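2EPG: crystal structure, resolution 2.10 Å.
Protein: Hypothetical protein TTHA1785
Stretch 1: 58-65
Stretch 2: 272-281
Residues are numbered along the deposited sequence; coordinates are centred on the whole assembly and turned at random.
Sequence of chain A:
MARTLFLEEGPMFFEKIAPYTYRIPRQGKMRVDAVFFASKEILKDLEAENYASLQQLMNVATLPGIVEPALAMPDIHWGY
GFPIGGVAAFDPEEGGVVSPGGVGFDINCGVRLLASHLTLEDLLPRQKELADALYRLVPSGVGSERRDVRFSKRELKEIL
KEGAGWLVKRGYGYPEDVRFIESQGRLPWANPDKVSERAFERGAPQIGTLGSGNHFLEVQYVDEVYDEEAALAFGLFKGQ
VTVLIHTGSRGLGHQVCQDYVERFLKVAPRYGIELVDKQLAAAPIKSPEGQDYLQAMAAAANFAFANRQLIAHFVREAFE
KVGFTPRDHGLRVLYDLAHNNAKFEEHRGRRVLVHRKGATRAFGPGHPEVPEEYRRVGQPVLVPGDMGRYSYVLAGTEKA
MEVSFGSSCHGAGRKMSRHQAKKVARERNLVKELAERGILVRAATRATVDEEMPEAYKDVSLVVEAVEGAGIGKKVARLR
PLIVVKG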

# COMPACT_ATOMS: atom_id res chain seq x y z
N MSE A 58 -10.71 -18.95 -1.17
CA MSE A 58 -10.63 -20.39 -0.96
C MSE A 58 -9.57 -21.02 -1.87
O MSE A 58 -8.88 -21.96 -1.48
CB MSE A 58 -11.99 -21.04 -1.18
CG MSE A 58 -12.97 -20.79 -0.04
SE MSE A 58 -14.83 -21.11 -0.52
CE MSE A 58 -14.82 -23.04 -0.36
N ASN A 59 -9.44 -20.50 -3.09
CA ASN A 59 -8.45 -21.02 -4.03
C ASN A 59 -7.04 -20.75 -3.49
O ASN A 59 -6.14 -21.59 -3.59
CB ASN A 59 -8.60 -20.34 -5.40
CG ASN A 59 -9.93 -20.65 -6.07
OD1 ASN A 59 -10.34 -19.93 -6.97
ND2 ASN A 59 -10.59 -21.71 -5.66
N VAL A 60 -6.84 -19.57 -2.92
CA VAL A 60 -5.56 -19.19 -2.35
C VAL A 60 -5.15 -20.26 -1.33
O VAL A 60 -4.01 -20.69 -1.30
CB VAL A 60 -5.65 -17.81 -1.66
CG1 VAL A 60 -4.36 -17.51 -0.89
CG2 VAL A 60 -5.91 -16.73 -2.72
N ALA A 61 -6.12 -20.69 -0.52
CA ALA A 61 -5.89 -21.69 0.51
C ALA A 61 -5.48 -23.07 -0.01
O ALA A 61 -5.14 -23.95 0.78
CB ALA A 61 -7.15 -21.82 1.39
N THR A 62 -5.54 -23.28 -1.33
CA THR A 62 -5.14 -24.56 -1.92
C THR A 62 -3.63 -24.58 -2.24
O THR A 62 -3.07 -25.64 -2.53
CB THR A 62 -5.86 -24.86 -3.25
OG1 THR A 62 -5.45 -23.89 -4.23
CG2 THR A 62 -7.38 -24.79 -3.08
N LEU A 63 -2.97 -23.43 -2.18
CA LEU A 63 -1.54 -23.33 -2.50
C LEU A 63 -0.59 -23.95 -1.46
O LEU A 63 -0.81 -23.85 -0.26
CB LEU A 63 -1.18 -21.88 -2.77
CG LEU A 63 -1.94 -21.36 -4.01
CD1 LEU A 63 -1.70 -19.87 -4.22
CD2 LEU A 63 -1.48 -22.14 -5.23
N PRO A 64 0.50 -24.59 -1.94
CA PRO A 64 1.51 -25.25 -1.11
C PRO A 64 2.21 -24.37 -0.08
O PRO A 64 2.58 -23.24 -0.38
CB PRO A 64 2.51 -25.80 -2.14
CG PRO A 64 1.73 -25.86 -3.41
CD PRO A 64 0.91 -24.61 -3.35
N GLY A 65 2.39 -24.90 1.12
CA GLY A 65 3.06 -24.15 2.18
C GLY A 65 2.31 -22.95 2.71
O GLY A 65 2.89 -22.10 3.40
N GLY A 272 5.22 -29.31 -10.02
CA GLY A 272 4.04 -30.04 -9.59
C GLY A 272 3.06 -29.24 -8.74
O GLY A 272 2.38 -29.80 -7.87
N ILE A 273 2.97 -27.94 -8.99
CA ILE A 273 2.06 -27.08 -8.24
C ILE A 273 0.72 -27.05 -8.98
O ILE A 273 0.63 -26.52 -10.09
CB ILE A 273 2.61 -25.65 -8.13
CG1 ILE A 273 3.97 -25.66 -7.41
CG2 ILE A 273 1.64 -24.76 -7.38
CD1 ILE A 273 4.74 -24.35 -7.51
N GLU A 274 -0.31 -27.63 -8.38
CA GLU A 274 -1.64 -27.65 -8.98
C GLU A 274 -2.38 -26.33 -8.78
O GLU A 274 -2.56 -25.88 -7.65
CB GLU A 274 -2.46 -28.80 -8.39
CG GLU A 274 -3.92 -28.80 -8.80
CD GLU A 274 -4.68 -29.99 -8.23
OE1 GLU A 274 -4.30 -31.14 -8.54
OE2 GLU A 274 -5.65 -29.76 -7.47
N LEU A 275 -2.80 -25.71 -9.88
CA LEU A 275 -3.50 -24.43 -9.85
C LEU A 275 -4.97 -24.58 -10.27
O LEU A 275 -5.26 -24.85 -11.43
CB LEU A 275 -2.82 -23.45 -10.81
CG LEU A 275 -1.30 -23.28 -10.67
CD1 LEU A 275 -0.77 -22.49 -11.85
CD2 LEU A 275 -0.96 -22.59 -9.34
N VAL A 276 -5.89 -24.38 -9.33
CA VAL A 276 -7.32 -24.49 -9.64
C VAL A 276 -7.73 -23.32 -10.54
O VAL A 276 -8.76 -23.37 -11.22
CB VAL A 276 -8.20 -24.45 -8.36
CG1 VAL A 276 -7.82 -25.60 -7.44
CG2 VAL A 276 -8.03 -23.12 -7.66
N ASP A 277 -6.92 -22.28 -10.54
CA ASP A 277 -7.14 -21.09 -11.34
C ASP A 277 -5.77 -20.70 -11.88
O ASP A 277 -4.84 -20.49 -11.10
CB ASP A 277 -7.72 -19.98 -10.44
CG ASP A 277 -7.75 -18.62 -11.11
OD1 ASP A 277 -8.11 -17.64 -10.43
OD2 ASP A 277 -7.41 -18.52 -12.31
N LYS A 278 -5.62 -20.64 -13.20
CA LYS A 278 -4.34 -20.30 -13.81
C LYS A 278 -3.79 -18.95 -13.37
O LYS A 278 -2.58 -18.72 -13.41
CB LYS A 278 -4.45 -20.32 -15.34
CG LYS A 278 -5.71 -19.64 -15.88
CD LYS A 278 -5.43 -18.73 -17.08
CE LYS A 278 -4.67 -17.46 -16.66
NZ LYS A 278 -4.56 -16.48 -17.78
N GLN A 279 -4.68 -18.05 -12.94
CA GLN A 279 -4.26 -16.73 -12.50
C GLN A 279 -3.56 -16.79 -11.14
O GLN A 279 -3.02 -15.79 -10.66
CB GLN A 279 -5.47 -15.79 -12.44
CG GLN A 279 -6.33 -15.82 -13.70
CD GLN A 279 -7.14 -14.55 -13.90
OE1 GLN A 279 -7.87 -14.11 -13.01
NE2 GLN A 279 -7.02 -13.96 -15.09
N LEU A 280 -3.57 -17.98 -10.54
CA LEU A 280 -2.93 -18.22 -9.25
C LEU A 280 -1.48 -18.65 -9.48
O LEU A 280 -0.79 -19.09 -8.55
CB LEU A 280 -3.69 -19.33 -8.53
CG LEU A 280 -4.14 -19.13 -7.09
CD1 LEU A 280 -4.90 -17.82 -6.93
CD2 LEU A 280 -5.01 -20.31 -6.71
N ALA A 281 -1.02 -18.52 -10.73
CA ALA A 281 0.33 -18.90 -11.13
C ALA A 281 1.36 -18.60 -10.05
O ALA A 281 1.56 -17.44 -9.69
CB ALA A 281 0.69 -18.18 -12.41
O HOH W 1 -4.69 -24.58 -6.84
O HOH W 2 -1.95 -26.39 -4.92

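The two stretches, more than 200 residues apart in sequence, pack through aliphatic side chains and are bridged by two waters, with no direct hydrogen bond between them. Leu280 has the most surface covered by the other stretch. It points toward the first stretch from a short 3-10 segment, its CD2 lying 3.6 Å from Asn59 O and its CG 3.8 Å from Leu63 CD1. The CA-to-CB bond of Leu63 runs sideways, but its m,t rotamer carries the branched end across, so that CD2 also reaches Leu275 CD2 at 4.2 Å. Further along, Pro64 CD rests on Ile273 CG2 at 4.1 Å, while Val276 CG2 packs against Asn59 CG at 3.5 Å. The two stretches bury 384 Å² between them, both sides summed.

Thr62 supplies the polar link. Its OG1 donates a very short hydrogen bond (2.5 Å) to Asn59 O, which also accepts from Thr62 N at 2.9 Å. OG1 in turn accepts from water 1 at 2.8 Å, which donates to Glu274 O at 2.6 Å and accepts from Val276 N at 2.8 Å. Water 2 donates to Thr62 O at 2.7 Å and to Glu274 O at 2.8 Å. Val60, Thr62, Leu63 and Leu280 are buried; leucine's branched end meets several neighbours at once, and threonine's hydroxyl serves both Asn59 O and water 1.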